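Local atomic coordinates of periplasmic binding protein/LacI transcriptional regulator (Alkaliphilus metalliredigens, PDB entry 3CTP), a protein that binds beta-D-xylulofuranose in its sugar-binding domain and probably acts as a LacI-type repressor that recognises regulatory DNA. Residues K104-T107 against Y108-L112; N224-K227 against D228-N231; V246-A249 against L250-G254; L297-I301 against N302-V306. One frame throughout, in Å; residues are numbered along the deposited sequence. Where two conformers were deposited one is given.

Interaction 1 of 4, residues K104-T107 against Y108-L112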
loop_
_atom_site.group_PDB
_atom_site.type_symbol
_atom_site.label_atom_id
_atom_site.label_comp_id
_atom_site.label_asym_id
_atom_site.label_seq_id
_atom_site.Cartn_x
_atom_site.Cartn_y
_atom_site.Cartn_z
ATOM N N LYS A 104 5.366 16.431 -10.660
ATOM C CA LYS A 104 5.008 16.287 -9.245
ATOM C C LYS A 104 6.259 16.315 -8.380
ATOM O O LYS A 104 6.268 16.887 -7.291
ATOM C CB LYS A 104 4.241 14.983 -8.990
ATOM C CG LYS A 104 2.816 15.036 -9.531
ATOM C CD LYS A 104 2.117 13.698 -9.386
ATOM C CE LYS A 104 0.747 13.770 -10.068
ATOM N NZ LYS A 104 -0.031 12.504 -9.976
ATOM N N GLU A 105 7.321 15.681 -8.853
ATOM C CA GLU A 105 8.577 15.738 -8.105
ATOM C C GLU A 105 9.062 17.181 -7.985
ATOM O O GLU A 105 9.479 17.630 -6.911
ATOM C CB GLU A 105 9.650 14.867 -8.788
ATOM C CG GLU A 105 10.936 14.863 -8.004
ATOM C CD GLU A 105 12.001 13.999 -8.637
ATOM O OE1 GLU A 105 11.754 13.411 -9.726
ATOM O OE2 GLU A 105 13.083 13.911 -8.001
ATOM N N LYS A 106 9.025 17.922 -9.092
ATOM C CA LYS A 106 9.472 19.314 -9.036
ATOM C C LYS A 106 8.651 20.138 -8.038
ATOM O O LYS A 106 9.179 20.959 -7.271
ATOM C CB LYS A 106 9.384 19.933 -10.442
ATOM C CG LYS A 106 9.767 21.392 -10.482
ATOM C CD LYS A 106 9.751 21.910 -11.930
ATOM C CE LYS A 106 10.835 21.263 -12.796
ATOM N NZ LYS A 106 10.770 21.750 -14.238
ATOM N N THR A 107 7.340 19.906 -8.033
ATOM C CA THR A 107 6.455 20.636 -7.154
ATOM C C THR A 107 6.782 20.323 -5.700
ATOM O O THR A 107 6.887 21.213 -4.877
ATOM C CB THR A 107 5.000 20.243 -7.435
ATOM O OG1 THR A 107 4.645 20.668 -8.760
ATOM C CG2 THR A 107 4.069 20.897 -6.396
ATOM N N TYR A 108 6.980 19.040 -5.395
ATOM C CA TYR A 108 7.274 18.676 -4.000
ATOM C C TYR A 108 8.654 19.155 -3.559
ATOM O O TYR A 108 8.870 19.487 -2.393
ATOM C CB TYR A 108 7.070 17.159 -3.742
ATOM C CG TYR A 108 5.609 16.938 -3.460
ATOM C CD1 TYR A 108 5.027 17.534 -2.353
ATOM C CD2 TYR A 108 4.817 16.224 -4.318
ATOM C CE1 TYR A 108 3.668 17.424 -2.103
ATOM C CE2 TYR A 108 3.434 16.100 -4.080
ATOM C CZ TYR A 108 2.882 16.710 -2.967
ATOM O OH TYR A 108 1.515 16.602 -2.722
ATOM N N LEU A 109 9.600 19.196 -4.489
ATOM C CA LEU A 109 10.912 19.742 -4.146
ATOM C C LEU A 109 10.738 21.198 -3.726
ATOM O O LEU A 109 11.331 21.652 -2.743
ATOM C CB LEU A 109 11.860 19.621 -5.342
ATOM C CG LEU A 109 13.311 20.084 -5.199
ATOM C CD1 LEU A 109 14.033 19.311 -4.104
ATOM C CD2 LEU A 109 14.023 19.940 -6.536
ATOM N N GLU A 110 9.911 21.937 -4.457
ATOM C CA GLU A 110 9.708 23.360 -4.143
ATOM C C GLU A 110 8.973 23.522 -2.803
ATOM O O GLU A 110 9.279 24.404 -1.999
ATOM C CB GLU A 110 8.929 24.056 -5.265
ATOM C CG GLU A 110 9.682 24.104 -6.588
ATOM C CD GLU A 110 8.928 24.877 -7.662
ATOM O OE1 GLU A 110 7.813 25.370 -7.374
ATOM O OE2 GLU A 110 9.457 24.998 -8.792
ATOM N N VAL A 111 7.975 22.674 -2.589
ATOM C CA VAL A 111 7.190 22.745 -1.365
ATOM C C VAL A 111 8.052 22.345 -0.154
ATOM O O VAL A 111 8.027 23.011 0.890
ATOM C CB VAL A 111 5.958 21.853 -1.469
ATOM C CG1 VAL A 111 5.232 21.817 -0.145
ATOM C CG2 VAL A 111 5.037 22.368 -2.582
ATOM N N LEU A 112 8.829 21.271 -0.278
ATOM C CA LEU A 112 9.716 20.880 0.827
ATOM C C LEU A 112 10.735 21.973 1.147
ATOM O O LEU A 112 11.011 22.258 2.313
ATOM C CB LEU A 112 10.428 19.565 0.479
ATOM C CG LEU A 112 9.475 18.365 0.468
ATOM C CD1 LEU A 112 10.085 17.142 -0.220
ATOM C CD2 LEU A 112 9.036 18.032 1.929
#

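Interaction 2 of 4, residues N224-K227 against D228-N231. With NA (sodium ion), chain D.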
loop_
_atom_site.group_PDB
_atom_site.type_symbol
_atom_site.label_atom_id
_atom_site.label_comp_id
_atom_site.label_asym_id
_atom_site.label_seq_id
_atom_site.Cartn_x
_atom_site.Cartn_y
_atom_site.Cartn_z
ATOM N N ASN A 224 -1.900 -8.002 -24.645
ATOM C CA ASN A 224 -2.266 -8.521 -25.957
ATOM C C ASN A 224 -1.705 -9.929 -26.039
ATOM O O ASN A 224 -0.571 -10.145 -25.624
ATOM C CB ASN A 224 -1.612 -7.676 -27.035
ATOM C CG ASN A 224 -2.059 -8.069 -28.420
ATOM O OD1 ASN A 224 -3.253 -8.104 -28.696
ATOM N ND2 ASN A 224 -1.099 -8.359 -29.303
ATOM N N SER A 225 -2.475 -10.877 -26.562
ATOM C CA SER A 225 -1.957 -12.256 -26.697
ATOM C C SER A 225 -1.642 -12.878 -25.345
ATOM O O SER A 225 -0.719 -13.693 -25.204
ATOM C CB SER A 225 -0.715 -12.291 -27.580
ATOM O OG SER A 225 -1.077 -12.237 -28.957
ATOM N N MET A 226 -2.422 -12.499 -24.343
ATOM C CA MET A 226 -2.318 -13.107 -23.026
ATOM C C MET A 226 -2.425 -14.623 -23.149
ATOM O O MET A 226 -1.829 -15.368 -22.375
ATOM C CB MET A 226 -3.445 -12.575 -22.138
ATOM C CG MET A 226 -3.382 -12.996 -20.685
ATOM S SD MET A 226 -2.005 -12.325 -19.755
ATOM C CE MET A 226 -1.623 -13.790 -18.765
ATOM N N LYS A 227 -3.186 -15.092 -24.130
ATOM C CA LYS A 227 -3.406 -16.545 -24.278
ATOM C C LYS A 227 -2.112 -17.344 -24.522
ATOM O O LYS A 227 -2.071 -18.563 -24.290
ATOM C CB LYS A 227 -4.415 -16.810 -25.394
ATOM C CG LYS A 227 -3.855 -16.619 -26.791
ATOM C CD LYS A 227 -4.911 -16.968 -27.857
ATOM C CE LYS A 227 -4.618 -16.280 -29.180
ATOM N NZ LYS A 227 -5.726 -16.502 -30.166
ATOM N N ASP A 228 -1.063 -16.665 -24.979
ATOM C CA ASP A 228 0.200 -17.319 -25.300
ATOM C C ASP A 228 1.155 -17.373 -24.092
ATOM O O ASP A 228 2.185 -18.048 -24.145
ATOM C CB ASP A 228 0.930 -16.559 -26.415
ATOM C CG ASP A 228 0.199 -16.600 -27.745
ATOM O OD1 ASP A 228 -0.661 -17.488 -27.950
ATOM O OD2 ASP A 228 0.502 -15.732 -28.594
ATOM N N ILE A 229 0.841 -16.653 -23.015
ATOM C CA ILE A 229 1.812 -16.505 -21.921
ATOM C C ILE A 229 2.020 -17.834 -21.213
ATOM O O ILE A 229 3.115 -18.128 -20.727
ATOM C CB ILE A 229 1.333 -15.416 -20.934
ATOM C CG1 ILE A 229 1.244 -14.062 -21.645
ATOM C CG2 ILE A 229 2.202 -15.345 -19.684
ATOM C CD1 ILE A 229 2.575 -13.493 -22.106
ATOM N N VAL A 230 0.970 -18.655 -21.150
ATOM C CA VAL A 230 1.101 -19.952 -20.511
ATOM C C VAL A 230 2.144 -20.800 -21.228
ATOM O O VAL A 230 2.656 -21.770 -20.656
ATOM C CB VAL A 230 -0.238 -20.720 -20.460
ATOM C CG1 VAL A 230 -0.669 -21.120 -21.850
ATOM C CG2 VAL A 230 -0.097 -21.966 -19.566
ATOM N N ASN A 231 2.483 -20.448 -22.471
ATOM C CA ASN A 231 3.423 -21.274 -23.238
ATOM C C ASN A 231 4.878 -21.147 -22.775
ATOM O O ASN A 231 5.729 -21.968 -23.142
ATOM C CB ASN A 231 3.340 -20.962 -24.738
ATOM C CG ASN A 231 2.055 -21.463 -25.357
ATOM O OD1 ASN A 231 1.440 -22.404 -24.853
ATOM N ND2 ASN A 231 1.637 -20.831 -26.445
HETATM NA NA NA D . 4.246 -23.283 -19.764
HETATM O O HOH W 1 -1.802 -17.681 -20.880
HETATM O O HOH W 2 3.098 -24.920 -20.776
HETATM O O HOH W 3 5.942 -24.733 -20.048
#

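Interaction 3 of 4, residues V246-A249 against L250-G254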
loop_
_atom_site.group_PDB
_atom_site.type_symbol
_atom_site.label_atom_id
_atom_site.label_comp_id
_atom_site.label_asym_id
_atom_site.label_seq_id
_atom_site.Cartn_x
_atom_site.Cartn_y
_atom_site.Cartn_z
ATOM N N VAL A 246 0.213 -10.144 -12.867
ATOM C CA VAL A 246 0.425 -11.162 -13.907
ATOM C C VAL A 246 -0.173 -12.492 -13.461
ATOM O O VAL A 246 -0.849 -13.169 -14.226
ATOM C CB VAL A 246 1.930 -11.325 -14.221
ATOM C CG1 VAL A 246 2.182 -12.550 -15.163
ATOM C CG2 VAL A 246 2.499 -10.028 -14.805
ATOM N N MET A 247 0.070 -12.884 -12.217
ATOM C CA MET A 247 -0.478 -14.151 -11.738
ATOM C C MET A 247 -2.008 -14.093 -11.727
ATOM O O MET A 247 -2.662 -15.112 -11.987
ATOM C CB MET A 247 0.042 -14.431 -10.330
ATOM C CG MET A 247 1.522 -14.844 -10.318
ATOM S SD MET A 247 2.302 -15.125 -8.670
ATOM C CE MET A 247 1.247 -16.417 -7.965
ATOM N N ARG A 248 -2.573 -12.936 -11.376
ATOM C CA ARG A 248 -4.049 -12.808 -11.370
ATOM C C ARG A 248 -4.597 -13.073 -12.765
ATOM O O ARG A 248 -5.601 -13.793 -12.936
ATOM C CB ARG A 248 -4.469 -11.401 -10.931
ATOM C CG ARG A 248 -5.895 -10.968 -11.424
ATOM C CD ARG A 248 -6.199 -9.541 -10.927
ATOM N NE ARG A 248 -7.537 -9.046 -11.257
ATOM C CZ ARG A 248 -7.806 -8.307 -12.323
ATOM N NH1 ARG A 248 -6.839 -8.004 -13.174
ATOM N NH2 ARG A 248 -9.048 -7.868 -12.536
ATOM N N ALA A 249 -3.934 -12.502 -13.768
ATOM C CA ALA A 249 -4.366 -12.701 -15.159
ATOM C C ALA A 249 -4.250 -14.155 -15.562
ATOM O O ALA A 249 -5.133 -14.685 -16.230
ATOM C CB ALA A 249 -3.567 -11.838 -16.102
ATOM N N LEU A 250 -3.150 -14.799 -15.187
ATOM C CA LEU A 250 -2.967 -16.228 -15.501
ATOM C C LEU A 250 -4.027 -17.075 -14.805
ATOM O O LEU A 250 -4.619 -17.985 -15.429
ATOM C CB LEU A 250 -1.556 -16.680 -15.086
ATOM C CG LEU A 250 -0.416 -16.162 -15.972
ATOM C CD1 LEU A 250 0.937 -16.392 -15.330
ATOM C CD2 LEU A 250 -0.451 -16.800 -17.372
ATOM N N LYS A 251 -4.294 -16.780 -13.525
ATOM C CA LYS A 251 -5.315 -17.537 -12.775
ATOM C C LYS A 251 -6.698 -17.410 -13.437
ATOM O O LYS A 251 -7.476 -18.391 -13.486
ATOM C CB LYS A 251 -5.382 -17.053 -11.312
ATOM C CG LYS A 251 -4.224 -17.508 -10.432
ATOM C CD LYS A 251 -4.285 -16.773 -9.093
ATOM C CE LYS A 251 -3.209 -17.233 -8.126
ATOM N NZ LYS A 251 -3.411 -16.593 -6.779
ATOM N N LYS A 252 -7.025 -16.219 -13.931
ATOM C CA LYS A 252 -8.329 -16.007 -14.577
ATOM C C LYS A 252 -8.481 -16.919 -15.792
ATOM O O LYS A 252 -9.605 -17.253 -16.194
ATOM C CB LYS A 252 -8.495 -14.555 -15.006
ATOM C CG LYS A 252 -8.625 -13.552 -13.869
ATOM C CD LYS A 252 -9.809 -13.868 -12.977
ATOM C CE LYS A 252 -10.266 -12.633 -12.216
ATOM N NZ LYS A 252 -11.106 -12.995 -11.039
ATOM N N ARG A 253 -7.360 -17.324 -16.377
ATOM C CA ARG A 253 -7.394 -18.172 -17.568
ATOM C C ARG A 253 -7.243 -19.636 -17.182
ATOM O O ARG A 253 -7.057 -20.481 -18.045
ATOM C CB ARG A 253 -6.264 -17.833 -18.541
ATOM C CG ARG A 253 -5.787 -16.411 -18.581
ATOM C CD ARG A 253 -5.985 -15.795 -19.952
ATOM N NE ARG A 253 -5.826 -16.734 -21.057
ATOM C CZ ARG A 253 -6.379 -16.557 -22.254
ATOM N NH1 ARG A 253 -7.115 -15.477 -22.488
ATOM N NH2 ARG A 253 -6.201 -17.451 -23.216
ATOM N N GLY A 254 -7.266 -19.934 -15.891
ATOM C CA GLY A 254 -7.159 -21.320 -15.440
ATOM C C GLY A 254 -5.765 -21.906 -15.452
ATOM O O GLY A 254 -5.597 -23.128 -15.393
#

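Interaction 4 of 4, residues L297-I301 against N302-V306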
loop_
_atom_site.group_PDB
_atom_site.type_symbol
_atom_site.label_atom_id
_atom_site.label_comp_id
_atom_site.label_asym_id
_atom_site.label_seq_id
_atom_site.Cartn_x
_atom_site.Cartn_y
_atom_site.Cartn_z
ATOM N N LEU A 297 22.071 10.548 5.014
ATOM C CA LEU A 297 21.436 11.870 5.001
ATOM C C LEU A 297 21.842 12.670 6.242
ATOM O O LEU A 297 22.119 13.879 6.164
ATOM C CB LEU A 297 19.892 11.726 4.910
ATOM C CG LEU A 297 19.136 13.054 4.813
ATOM C CD1 LEU A 297 19.535 13.800 3.549
ATOM C CD2 LEU A 297 17.616 12.781 4.851
ATOM N N ILE A 298 21.910 12.010 7.392
ATOM C CA ILE A 298 22.285 12.721 8.612
ATOM C C ILE A 298 23.746 13.220 8.534
ATOM O O ILE A 298 24.080 14.304 9.026
ATOM C CB ILE A 298 22.094 11.834 9.841
ATOM C CG1 ILE A 298 20.618 11.641 10.169
ATOM C CG2 ILE A 298 22.876 12.389 11.047
ATOM C CD1 ILE A 298 19.871 12.902 10.302
ATOM N N LYS A 299 24.618 12.445 7.896
ATOM C CA LYS A 299 25.993 12.962 7.671
ATOM C C LYS A 299 25.983 14.249 6.869
ATOM O O LYS A 299 26.698 15.221 7.206
ATOM C CB LYS A 299 26.872 11.928 6.941
ATOM C CG LYS A 299 27.265 10.773 7.790
ATOM C CD LYS A 299 28.263 9.895 7.025
ATOM C CE LYS A 299 28.281 8.504 7.591
ATOM N NZ LYS A 299 28.874 8.515 8.936
ATOM N N ILE A 300 25.200 14.278 5.797
ATOM C CA ILE A 300 25.135 15.468 4.968
ATOM C C ILE A 300 24.527 16.610 5.795
ATOM O O ILE A 300 25.038 17.728 5.783
ATOM C CB ILE A 300 24.332 15.277 3.658
ATOM C CG1 ILE A 300 24.863 14.107 2.809
ATOM C CG2 ILE A 300 24.336 16.565 2.821
ATOM C CD1 ILE A 300 26.281 14.304 2.346
ATOM N N ILE A 301 23.442 16.328 6.523
ATOM C CA ILE A 301 22.826 17.381 7.330
ATOM C C ILE A 301 23.816 17.997 8.304
ATOM O O ILE A 301 23.835 19.225 8.504
ATOM C CB ILE A 301 21.602 16.834 8.111
ATOM C CG1 ILE A 301 20.458 16.523 7.141
ATOM C CG2 ILE A 301 21.196 17.819 9.246
ATOM C CD1 ILE A 301 19.310 15.733 7.821
ATOM N N ASN A 302 24.624 17.141 8.926
ATOM C CA ASN A 302 25.556 17.530 9.984
ATOM C C ASN A 302 26.875 18.076 9.456
ATOM O O ASN A 302 27.710 18.561 10.238
ATOM C CB ASN A 302 25.866 16.314 10.860
ATOM C CG ASN A 302 24.688 15.908 11.750
ATOM O OD1 ASN A 302 23.703 16.616 11.841
ATOM N ND2 ASN A 302 24.802 14.760 12.401
ATOM N N GLY A 303 27.074 17.970 8.145
ATOM C CA GLY A 303 28.307 18.423 7.502
ATOM C C GLY A 303 29.502 17.516 7.753
ATOM O O GLY A 303 30.652 17.980 7.777
ATOM N N GLU A 304 29.248 16.224 7.935
ATOM C CA GLU A 304 30.302 15.268 8.196
ATOM C C GLU A 304 30.881 14.766 6.883
ATOM O O GLU A 304 30.219 14.803 5.833
ATOM C CB GLU A 304 29.770 14.120 9.052
ATOM C CG GLU A 304 29.300 14.605 10.415
ATOM C CD GLU A 304 28.522 13.575 11.202
ATOM O OE1 GLU A 304 28.509 12.387 10.812
ATOM O OE2 GLU A 304 27.928 13.965 12.237
ATOM N N GLY A 305 32.126 14.316 6.933
ATOM C CA GLY A 305 32.774 13.878 5.722
ATOM C C GLY A 305 32.248 12.545 5.269
ATOM O O GLY A 305 32.104 11.606 6.058
ATOM N N VAL A 306 31.989 12.457 3.970
ATOM C CA VAL A 306 31.580 11.200 3.360
ATOM C C VAL A 306 31.867 11.278 1.877
ATOM O O VAL A 306 31.594 12.297 1.258
ATOM C CB VAL A 306 30.087 10.872 3.629
ATOM C CG1 VAL A 306 29.216 11.995 3.239
ATOM C CG2 VAL A 306 29.648 9.602 2.912
HETATM O O HOH W 4 31.962 9.761 8.045
#

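Interaction 1 of 4, residues K104-T107 against Y108-L112
In the middle of helix 102-114, which packs on strands 62-67, 92-97 and 119-123, parallel neighbours in a mixed sheet, K104-T107 passes into Y108-L112 through four successive i to i+4 bonds. Y108 N reaches K104 O at 3.0 Å, L109 N reaches E105 O at 2.9 Å, and the pairs K106-E110 and T107-V111 continue the ladder. T107 O, which accepts from V111 N, is also approached by V111 CG2 at 3.2 Å, while the CG2 methyls of T107 and V111 lie 4.2 Å apart. The Y108 ring leaves beside the K104 carbonyl, CD2 at 3.4 Å from K104 O. Its hydroxyl ends on the second subunit, hydrogen-bonded with E83 and L93 there. K106 and E110 run alongside each other, pointing the same way, with E110 OE2 4.0 Å from K106 CG. Their charges nevertheless do not meet: K106 is bent at chi3 (-66°) and its NZ forms a salt bridge with E130. E105, on the buried face, sends its carboxylate to S125, Y131 and the backbone N of Q126. The helix thus sorts its chemistry by face: E105 and L109 turn inward, the acid with each oxygen bonded, whereas T107, Y108 and V111 face the partner chain. The buried E105 carboxylate, held by three hydrogen-bond partners, is likely to remain charged.

Interaction 2 of 4, residues N224-K227 against D228-N231
M226 and I229, three residues apart, cross obliquely, the methyl CE of M226 lying 4.0 Å from I229 CB. Bends at chi2 and chi3 curl the M226 chain back to put CE there; M226 rests on A249 and L250 of helix 240-252, I229 on L250. On another side of the turn K227 and D228 lie alongside each other and point the same way. K227 CG sits between its backbone N and carbonyl carbon (chi1 75°), which brings this methylene to 3.5 Å from D228 OD1; the ammonium itself does not touch the carboxylate. D228 OD2 faces S225 instead, 3.8 Å from S225 CB. The backbone beneath is a run of tight turns: D228 N bonds to S225 O at 3.0 Å and I229 N to M226 O. A water accepts from V230 N and donates to M226 O at 2.8 Å, bridging a pair too far apart for a direct bond. Replacing D228 by an alanine would probably open a gap beside S225 CB and K227 CG and set the lysine chain freer to turn. At the end of the turns V230 O binds the sodium ion at 2.4 Å, with two waters and the backbone oxygens of Y232 and E260 completing the site. All three protein ligands are carbonyls, so the cation is held by dipoles and not by a coordinated carboxylate.

Interaction 3 of 4, residues V246-A249 against L250-G254
The last turns of helix 240-252 carry V246-A249 into L250-G254, with regular i to i+4 bonds that fade at the end. L250 N to V246 O (3.0 Å), K251 N to M247 O (2.8 Å) and K252 N to R248 O are fairly straight, but R253 N to A249 O is stretched to 3.5 Å and weak. R253 N also bonds to L250 O, at 3.0 Å, and G254, at positive phi (78°), closes a Schellman motif: G254 N bonds to K251 O and V255 N to L250 O. This helix is the crossover of the beta-alpha-beta unit between strands 234-237 and 262-264.

On one face V246 and L250 lie alongside each other, pointing the same way, with V246 CG1 4.0 Å from L250 CD1. L250 CG also passes 3.5 Å from V246 O. At the helix end the R253 side chain bends back towards the A249 carbonyl, but its torsions are strained and its exact position is doubtful. K251 lays its CG over M247 O, and its extended chain carries NZ to the carbonyl of Y276.

R248 and K252 are one turn apart on the face turned to the second subunit, their CG atoms 4.5 Å from each other. Both reach that subunit, R248 NH2 forming a salt bridge with E273 there and K252 NZ one with E321 there. Two like charges set close together on one helix are thus each matched by an acid of the partner chain, which would probably offset their mutual repulsion and favour the dimer.

Interaction 4 of 4, residues L297-I301 against N302-V306
Helix 286-302 ends in a Schellman motif, and N302-V306 folds back over the last turn, L297-I301. G303, at positive phi (74°), turns the chain so that E304 N bonds to K299 O at 2.8 Å and G303 N to I300 O at 3.1 Å. The close-packed part lies along I298 and N302, whose side chains run side by side in the same direction. N302 N bonds to I298 O, and with its CG anti to the carbonyl carbon (chi1 -72°) the amide settles over that carbonyl, ND2 coming to 3.3 Å from I298 CG2. An apolar touch joins I300 CD1 to V306 CG1 at 3.8 Å, the two side chains crossing at about a right angle. I298 and I301 pack on Y91, and I300 and I301 on P137, tying this helix end to neighbouring loops.

The solvent side is looser. K299 crosses E304 at about a right angle, its CG 3.6 Å from E304 OE1, yet the charges stop short of a salt bridge with K299 NZ 4.3 Å from E304 OE1. A water that donates to G305 O receives only a weak bond from the lysine. The other carboxylate oxygen is better engaged: N302 ND2 donates to E304 OE2 at 3.2 Å, arriving from above the carboxylate plane while the oxygen lies close to the plane of the amide.

In the fold
From the N terminus the four contacts come in series, none nested in or crossing another. Interaction 1 continues helix 102-114 against the mixed sheet. Interaction 2 forms turns in the loop between strands 206-209 and 234-237 of the four-stranded parallel sheet. Interaction 3 ends helix 240-252 before strand 262-264 of that sheet and touches interaction 2, joining the loop to the helix end; their centres are about 10 Å apart. Interaction 4 closes the turn from helix 286-302 towards strand 311-318 of the mixed sheet, its centre about 22 Å from that of interaction 1, and lies across the chain's centre from interactions 2 and 3. Interactions 1 and 3 both reach the second subunit.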